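Local structure of probable mannosyltransferase KTR4 (Saccharomyces cerevisiae, 5A07) at residues I269-L272 against W273-T276; N242-V245 against F246-M249; N72-L75 against Y76-L80; L326-L329 against R330-P333. The protein is probably a mannosyltransferase, with a lumenal domain of GT-A type fold, modelled here with GDP and manganese. One frame throughout, in Å; residues are numbered along the deposited sequence.

In the fold
From the N terminus, interaction 3 comes first, on the last turns of helix 65-80; interaction 2 follows where the loop after strand 236-237 enters helix 245-251, then interaction 1 at the start of helix 272-282, and interaction 4 where the chain leaves strand 322-325 and turns into helix 332-344. All four are local and lie in series, so none encloses or crosses another. Interactions 2 and 4 sit next to the main mixed sheet, their nearest atoms about 9 Å apart, and F246 and M249 of the former touch I323 of strand 322-325. Interaction 1 meets helices 332-344 and 354-365, whereas interaction 3 lies against helix 418-425.

Interaction 1 of 4, residues I269-L272 against W273-T276; sequences IETL and WTST
L272 meets T276, one helical turn on, through both backbone and side chain. The carbonyl oxygen of L272 takes two bonds from T276, one from its N at 2.9 Å and a shorter one from its OG1 at 2.7 Å, and the two donors arrive from opposite faces of the carbonyl plane. With OG1 set beside its own backbone N (chi1 -65°), T276 can fold the hydroxyl back onto that oxygen; OG1 also bonds to Y337 OH. The leucine's CD1 reaches the same hydroxyl at 3.7 Å, and its side chain packs on W352, L360 and L341. This is the opening turn of helix 272-282, with T271 at the N-cap position, although its side chain makes no capping bond. Instead T271 OG1 bonds to E350, and a water joins it to S275 OG. The T271 carbonyl starts the helical ladder, accepting from S275 N at 3.1 Å, while T274 OG1 adds a weak bond to it. Two further waters extend the first turn: one links I269 O to W273 N, the other E270 O to T274 N. The indole of W273 meets the ring of Y312, nearly parallel to it (about 15°), and touches L360 as well as L296 and K297 of helix 293-297.

Interaction 2 of 4, residues N242-V245 against F246-M249; sequences NYDV and FQFM
The chain comes out of an extended Y243 and turns into helix 245-251 at D244, whose carbonyl accepts from F248 N at 2.9 Å, with V245 O accepting from M249 N one residue on. D244 is the N-cap: its OD1 takes the N-H of Q247 at 2.9 Å in a nearly straight bond (165°), the donor standing above the carboxylate plane and not within it. CG anti to the backbone N (chi1 -173°) carries the carboxylate forward over the first turn. There Q247 CG, set beside its own backbone N, lies 3.4 Å from D244 CG; the bend at chi2 then turns the amide off, NE2 bonding to L99 O. On another side of the turn, Y243 directs its ring edge at the face of F248 in an offset edge-to-face pair, planes 64° apart. The tyrosine's CD2 and CE2 both rest on F248 CB, and its OH bonds to D376. M249 CG packs on V245 O at 3.2 Å. D244 OD2 is held separately by Y136 OH and G101 N, so the buried carboxylate has partners at both oxygens; these donors, together with the positive end of the helix dipole, would probably favour its charged form.

Interaction 3 of 4, residues N72-L75 against Y76-L80; sequences NKQL and YEEFL
The ring of F79 has L75 O at its edge, near the ring plane, while the ring of Y76 carries L80 CD2 on one face, 3.5 Å above the plane and displaced toward the rim. Both aromatics belong to the last turns of the amphipathic helix 65-80, where regular bonds four residues apart run from Y76 N to N72 O (2.9 Å) through to F79 N to L75 O (3.2 Å). L75 and F79 run alongside each other in the same direction and touch through L75 CD1 and F79 CE1 at 4.0 Å; both also pack on I422 of helix 418-425. L75 meets E78 at about a right angle, its CD1 3.9 Å from E78 OE1. On the exposed side, E78 folds back over the preceding turn, its CG set beside the backbone N (chi1 -75°), which brings its methylene CG to 3.3 Å from Q74 O. Other side chains fasten the helix to its surroundings: N72 bonds to Q301 and R423 with its two amide atoms, and K73 forms a salt bridge with D413. The carboxylate of E78 ends beside the aliphatic part of Q74, with E78 OE2 3.5 Å from Q74 CG.

Interaction 4 of 4, residues L326-L329 against R330-P333; sequences LDFL and RSEP
R330 lays its guanidinium over the side chain of L326, whose CB sits 3.7 Å above the plane, offset toward the rim, and whose CD1 comes over the same group to 3.6 Å from R330 NH2. L326 opens a short, weakly bonded helical turn, 326-329, after strand 322-325 of the main mixed sheet, and R330 follows directly after that turn, before helix 332-344. The arginine starts with CG beside its backbone N (chi1 -70°) and then runs extended as far as NE, which takes its aliphatic part back along the turn; CG passes 3.2 Å from L326 O. That same carbonyl accepts from R330 N at 2.9 Å, the donor lying nearly along the C=O axis. Beyond the leucine, the guanidinium bonds to backbone carbonyls of the loop between helix 203-214 and strand 227-230: NH2 to Y217 O and L222 O, NH1 to Y225 O. Three carbonyls therefore fix the rotation of the group while L326 supports it from one face. The carboxylate of D327 stays apart from it and forms a salt bridge with K226. F328 and L329 turn to helix 354-365, meeting L362 and R358 respectively. At the other end of the turn, S331 occupies the N-cap position of helix 332-344, but its side chain makes no capping bond; the hydroxyl, between the backbone N and the carbonyl carbon (chi1 75°), bonds F328 O instead. S331 N goes to the same oxygen, approaching at 3.1 Å from well above the carbonyl plane, whereas S331 OG donates to F328 O at 2.6 Å within that plane, on a lone pair.

Interaction 1 of 4, residues I269-L272 against W273-T276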
# COMPACT_ATOMS: atom_id res chain seq x y z
N ILE B 269 4.91 -13.76 -7.89
CA ILE B 269 6.14 -13.25 -7.34
C ILE B 269 7.10 -14.37 -6.98
O ILE B 269 7.82 -14.32 -5.96
CB ILE B 269 5.89 -12.38 -6.08
CG1 ILE B 269 5.06 -13.12 -5.04
CG2 ILE B 269 5.29 -11.05 -6.54
CD1 ILE B 269 4.90 -12.38 -3.69
N GLU B 270 7.18 -15.36 -7.86
CA GLU B 270 8.04 -16.54 -7.60
C GLU B 270 9.43 -16.20 -7.12
O GLU B 270 9.90 -16.80 -6.12
CB GLU B 270 8.12 -17.43 -8.85
CG GLU B 270 8.96 -18.67 -8.60
CD GLU B 270 8.85 -19.69 -9.73
OE1 GLU B 270 8.59 -19.25 -10.87
OE2 GLU B 270 9.03 -20.90 -9.47
N THR B 271 10.13 -15.28 -7.75
CA THR B 271 11.48 -14.93 -7.36
C THR B 271 11.69 -13.55 -6.77
O THR B 271 12.81 -13.12 -6.60
CB THR B 271 12.51 -15.07 -8.54
OG1 THR B 271 12.24 -14.10 -9.59
CG2 THR B 271 12.48 -16.52 -9.09
N LEU B 272 10.66 -12.86 -6.35
CA LEU B 272 10.87 -11.52 -5.81
C LEU B 272 11.63 -11.51 -4.45
O LEU B 272 12.55 -10.75 -4.23
CB LEU B 272 9.52 -10.78 -5.70
CG LEU B 272 9.57 -9.44 -4.98
CD1 LEU B 272 10.46 -8.43 -5.68
CD2 LEU B 272 8.10 -8.93 -4.94
N TRP B 273 11.24 -12.39 -3.57
CA TRP B 273 11.93 -12.53 -2.26
C TRP B 273 13.40 -12.96 -2.45
O TRP B 273 14.30 -12.40 -1.87
CB TRP B 273 11.20 -13.60 -1.39
CG TRP B 273 11.86 -13.82 -0.07
CD1 TRP B 273 12.63 -14.90 0.29
CD2 TRP B 273 11.92 -12.89 1.03
NE1 TRP B 273 13.14 -14.70 1.55
CE2 TRP B 273 12.69 -13.50 2.04
CE3 TRP B 273 11.34 -11.64 1.27
CZ2 TRP B 273 12.95 -12.87 3.26
CZ3 TRP B 273 11.58 -11.01 2.48
CH2 TRP B 273 12.36 -11.63 3.49
N THR B 274 13.63 -14.01 -3.23
CA THR B 274 15.04 -14.53 -3.37
C THR B 274 15.90 -13.47 -3.98
O THR B 274 17.01 -13.23 -3.52
CB THR B 274 15.08 -15.87 -4.13
OG1 THR B 274 14.36 -15.77 -5.35
CG2 THR B 274 14.33 -16.92 -3.35
N SER B 275 15.38 -12.72 -4.96
CA SER B 275 16.15 -11.60 -5.49
C SER B 275 16.37 -10.50 -4.49
O SER B 275 17.41 -9.85 -4.44
CB SER B 275 15.50 -11.00 -6.75
OG SER B 275 15.27 -11.99 -7.71
N THR B 276 15.33 -10.23 -3.68
CA THR B 276 15.44 -9.17 -2.72
C THR B 276 16.45 -9.56 -1.63
O THR B 276 17.22 -8.71 -1.17
CB THR B 276 14.06 -8.91 -2.08
OG1 THR B 276 13.11 -8.42 -3.05
CG2 THR B 276 14.18 -7.91 -0.95
O HOH W 1 8.81 -13.93 -3.54
O HOH W 2 11.07 -15.71 -4.04
O HOH W 3 14.02 -12.38 -9.85

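Interaction 2 of 4, residues N242-V245 against F246-M249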
# COMPACT_ATOMS: atom_id res chain seq x y z
N ASN B 242 -11.43 14.38 10.47
CA ASN B 242 -11.46 15.78 10.86
C ASN B 242 -10.10 16.39 11.32
O ASN B 242 -10.05 17.35 12.07
CB ASN B 242 -12.51 15.95 11.95
CG ASN B 242 -13.89 15.85 11.38
OD1 ASN B 242 -14.20 16.47 10.39
ND2 ASN B 242 -14.71 15.08 12.00
N TYR B 243 -9.02 15.82 10.85
CA TYR B 243 -7.68 16.34 11.02
C TYR B 243 -6.98 16.21 9.69
O TYR B 243 -7.33 15.35 8.88
CB TYR B 243 -6.90 15.59 12.11
CG TYR B 243 -6.75 14.10 11.88
CD1 TYR B 243 -7.75 13.25 12.22
CD2 TYR B 243 -5.61 13.59 11.26
CE1 TYR B 243 -7.65 11.89 11.99
CE2 TYR B 243 -5.49 12.27 11.02
CZ TYR B 243 -6.50 11.41 11.39
OH TYR B 243 -6.41 10.09 11.16
N ASP B 244 -6.00 17.06 9.49
CA ASP B 244 -5.13 17.05 8.28
C ASP B 244 -4.20 15.84 8.32
O ASP B 244 -3.36 15.72 9.19
CB ASP B 244 -4.35 18.34 8.21
CG ASP B 244 -3.57 18.53 6.93
OD1 ASP B 244 -2.91 17.58 6.44
OD2 ASP B 244 -3.62 19.64 6.36
N VAL B 245 -4.41 14.92 7.39
CA VAL B 245 -3.75 13.64 7.39
C VAL B 245 -2.29 13.77 7.06
O VAL B 245 -1.44 13.19 7.73
CB VAL B 245 -4.46 12.67 6.40
CG1 VAL B 245 -3.69 11.40 6.17
CG2 VAL B 245 -5.82 12.30 6.96
N PHE B 246 -1.97 14.57 6.06
CA PHE B 246 -0.54 14.82 5.76
C PHE B 246 0.18 15.48 6.92
O PHE B 246 1.33 15.13 7.23
CB PHE B 246 -0.36 15.65 4.49
CG PHE B 246 -0.92 15.05 3.24
CD1 PHE B 246 -0.75 13.74 2.94
CD2 PHE B 246 -1.52 15.84 2.29
CE1 PHE B 246 -1.18 13.22 1.75
CE2 PHE B 246 -1.99 15.30 1.10
CZ PHE B 246 -1.81 13.97 0.83
N GLN B 247 -0.45 16.42 7.57
CA GLN B 247 0.20 17.08 8.75
C GLN B 247 0.34 16.10 9.91
O GLN B 247 1.29 16.20 10.64
CB GLN B 247 -0.55 18.38 9.20
CG GLN B 247 -0.54 19.48 8.15
CD GLN B 247 0.82 20.15 7.92
OE1 GLN B 247 1.84 19.53 8.05
NE2 GLN B 247 0.81 21.43 7.58
N PHE B 248 -0.63 15.18 10.10
CA PHE B 248 -0.48 14.15 11.07
C PHE B 248 0.74 13.30 10.80
O PHE B 248 1.57 13.02 11.69
CB PHE B 248 -1.73 13.28 11.16
CG PHE B 248 -1.53 12.02 11.89
CD1 PHE B 248 -1.62 11.98 13.27
CD2 PHE B 248 -1.19 10.84 11.20
CE1 PHE B 248 -1.37 10.82 13.99
CE2 PHE B 248 -0.97 9.65 11.90
CZ PHE B 248 -1.03 9.64 13.31
N MET B 249 0.94 12.96 9.54
CA MET B 249 2.11 12.13 9.15
C MET B 249 3.41 12.87 9.48
O MET B 249 4.37 12.30 10.02
CB MET B 249 2.13 11.83 7.64
CG MET B 249 0.94 11.15 7.00
SD MET B 249 0.77 9.53 7.61
CE MET B 249 2.00 8.68 6.57

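Interaction 3 of 4, residues N72-L75 against Y76-L80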
# COMPACT_ATOMS: atom_id res chain seq x y z
N ASN B 72 -6.09 -15.51 14.68
CA ASN B 72 -5.80 -14.25 13.92
C ASN B 72 -7.12 -13.48 13.70
O ASN B 72 -7.14 -12.28 13.87
CB ASN B 72 -5.07 -14.53 12.60
CG ASN B 72 -3.64 -14.96 12.82
OD1 ASN B 72 -3.16 -14.84 13.94
ND2 ASN B 72 -2.91 -15.30 11.76
N LYS B 73 -8.21 -14.18 13.36
CA LYS B 73 -9.50 -13.49 13.20
C LYS B 73 -9.98 -12.92 14.49
O LYS B 73 -10.58 -11.89 14.51
CB LYS B 73 -10.58 -14.47 12.74
CG LYS B 73 -10.45 -14.92 11.33
CD LYS B 73 -11.80 -15.49 10.83
CE LYS B 73 -11.76 -16.99 10.59
NZ LYS B 73 -12.52 -17.45 9.38
N GLN B 74 -9.75 -13.62 15.59
CA GLN B 74 -10.17 -13.10 16.86
C GLN B 74 -9.38 -11.87 17.22
O GLN B 74 -9.95 -10.91 17.78
CB GLN B 74 -10.01 -14.16 17.99
CG GLN B 74 -10.33 -13.58 19.35
CD GLN B 74 -10.39 -14.66 20.45
OE1 GLN B 74 -10.42 -14.35 21.64
NE2 GLN B 74 -10.39 -15.90 20.06
N LEU B 75 -8.07 -11.88 17.01
CA LEU B 75 -7.23 -10.70 17.28
C LEU B 75 -7.65 -9.49 16.41
O LEU B 75 -7.83 -8.38 16.88
CB LEU B 75 -5.76 -11.00 17.07
CG LEU B 75 -4.86 -9.79 17.32
CD1 LEU B 75 -4.95 -9.36 18.79
CD2 LEU B 75 -3.42 -10.09 16.98
N TYR B 76 -7.88 -9.75 15.14
CA TYR B 76 -8.42 -8.73 14.22
C TYR B 76 -9.72 -8.15 14.72
O TYR B 76 -9.89 -6.97 14.77
CB TYR B 76 -8.54 -9.33 12.81
CG TYR B 76 -9.11 -8.38 11.80
CD1 TYR B 76 -8.32 -7.45 11.16
CD2 TYR B 76 -10.45 -8.44 11.45
CE1 TYR B 76 -8.87 -6.57 10.19
CE2 TYR B 76 -10.99 -7.61 10.48
CZ TYR B 76 -10.19 -6.67 9.86
OH TYR B 76 -10.79 -5.77 9.01
N GLU B 77 -10.66 -9.01 15.06
CA GLU B 77 -11.92 -8.60 15.56
C GLU B 77 -11.84 -7.75 16.83
O GLU B 77 -12.57 -6.77 16.97
CB GLU B 77 -12.80 -9.83 15.78
CG GLU B 77 -14.15 -9.50 16.37
CD GLU B 77 -15.05 -10.75 16.63
OE1 GLU B 77 -15.59 -11.34 15.66
OE2 GLU B 77 -15.27 -11.10 17.81
N GLU B 78 -10.95 -8.13 17.73
CA GLU B 78 -10.76 -7.34 18.93
C GLU B 78 -10.34 -5.95 18.62
O GLU B 78 -10.67 -5.00 19.34
CB GLU B 78 -9.71 -8.00 19.84
CG GLU B 78 -10.31 -9.22 20.54
CD GLU B 78 -9.28 -10.19 21.20
OE1 GLU B 78 -8.06 -10.06 21.01
OE2 GLU B 78 -9.74 -11.16 21.85
N PHE B 79 -9.57 -5.77 17.54
CA PHE B 79 -9.25 -4.41 17.19
C PHE B 79 -10.39 -3.69 16.48
O PHE B 79 -10.70 -2.55 16.79
CB PHE B 79 -7.93 -4.33 16.39
CG PHE B 79 -6.71 -4.30 17.28
CD1 PHE B 79 -6.39 -5.39 18.03
CD2 PHE B 79 -5.93 -3.16 17.39
CE1 PHE B 79 -5.35 -5.35 18.95
CE2 PHE B 79 -4.83 -3.13 18.23
CZ PHE B 79 -4.56 -4.23 19.02
N LEU B 80 -10.97 -4.35 15.49
CA LEU B 80 -12.00 -3.70 14.67
C LEU B 80 -13.27 -3.40 15.45
O LEU B 80 -13.94 -2.39 15.16
CB LEU B 80 -12.29 -4.52 13.43
CG LEU B 80 -11.46 -4.21 12.21
CD1 LEU B 80 -11.81 -2.85 11.58
CD2 LEU B 80 -9.95 -4.22 12.49

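Interaction 4 of 4, residues L326-L329 against R330-P333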
# COMPACT_ATOMS: atom_id res chain seq x y z
N LEU B 326 7.10 10.78 0.04
CA LEU B 326 7.93 10.52 -1.12
C LEU B 326 9.45 10.63 -0.85
O LEU B 326 10.22 10.07 -1.64
CB LEU B 326 7.59 11.45 -2.29
CG LEU B 326 6.15 11.39 -2.82
CD1 LEU B 326 5.97 12.28 -4.04
CD2 LEU B 326 5.78 9.99 -3.16
N ASP B 327 9.84 11.28 0.22
CA ASP B 327 11.27 11.28 0.64
C ASP B 327 11.77 9.85 0.86
O ASP B 327 12.92 9.57 0.61
CB ASP B 327 11.46 11.99 1.96
CG ASP B 327 11.31 13.50 1.87
OD1 ASP B 327 11.06 14.06 0.83
OD2 ASP B 327 11.55 14.17 2.91
N PHE B 328 10.92 8.92 1.34
CA PHE B 328 11.36 7.57 1.44
C PHE B 328 11.63 6.92 0.07
O PHE B 328 12.64 6.27 -0.15
CB PHE B 328 10.41 6.71 2.33
CG PHE B 328 10.79 5.29 2.38
CD1 PHE B 328 11.95 4.88 3.05
CD2 PHE B 328 10.06 4.34 1.69
CE1 PHE B 328 12.34 3.55 3.06
CE2 PHE B 328 10.45 3.01 1.72
CZ PHE B 328 11.60 2.60 2.42
N LEU B 329 10.71 7.11 -0.87
CA LEU B 329 10.84 6.49 -2.18
C LEU B 329 12.05 7.09 -2.94
O LEU B 329 12.60 6.46 -3.81
CB LEU B 329 9.59 6.73 -3.01
CG LEU B 329 8.26 6.20 -2.41
CD1 LEU B 329 7.14 6.24 -3.40
CD2 LEU B 329 8.41 4.82 -1.87
N ARG B 330 12.31 8.35 -2.67
CA ARG B 330 13.42 9.06 -3.31
C ARG B 330 14.80 8.75 -2.67
O ARG B 330 15.81 9.22 -3.19
CB ARG B 330 13.13 10.53 -3.29
CG ARG B 330 11.99 10.91 -4.23
CD ARG B 330 11.51 12.34 -3.97
NE ARG B 330 10.47 12.63 -4.98
CZ ARG B 330 9.56 13.58 -4.88
NH1 ARG B 330 9.46 14.28 -3.81
NH2 ARG B 330 8.69 13.75 -5.84
N SER B 331 14.82 8.06 -1.54
CA SER B 331 16.02 7.77 -0.76
C SER B 331 16.80 6.68 -1.39
O SER B 331 16.33 5.92 -2.22
CB SER B 331 15.63 7.34 0.69
OG SER B 331 15.10 5.97 0.73
N GLU B 332 18.09 6.61 -1.03
CA GLU B 332 19.03 5.73 -1.74
C GLU B 332 18.64 4.29 -1.66
O GLU B 332 18.61 3.59 -2.67
CB GLU B 332 20.47 5.94 -1.22
CG GLU B 332 21.44 4.98 -1.91
CD GLU B 332 22.84 5.01 -1.28
OE1 GLU B 332 23.24 6.03 -0.72
OE2 GLU B 332 23.51 3.96 -1.29
N PRO B 333 18.22 3.79 -0.47
CA PRO B 333 17.90 2.39 -0.45
C PRO B 333 16.75 1.98 -1.37
O PRO B 333 16.79 0.94 -2.05
CB PRO B 333 17.54 2.13 1.01
CG PRO B 333 18.09 3.26 1.77
CD PRO B 333 18.14 4.42 0.85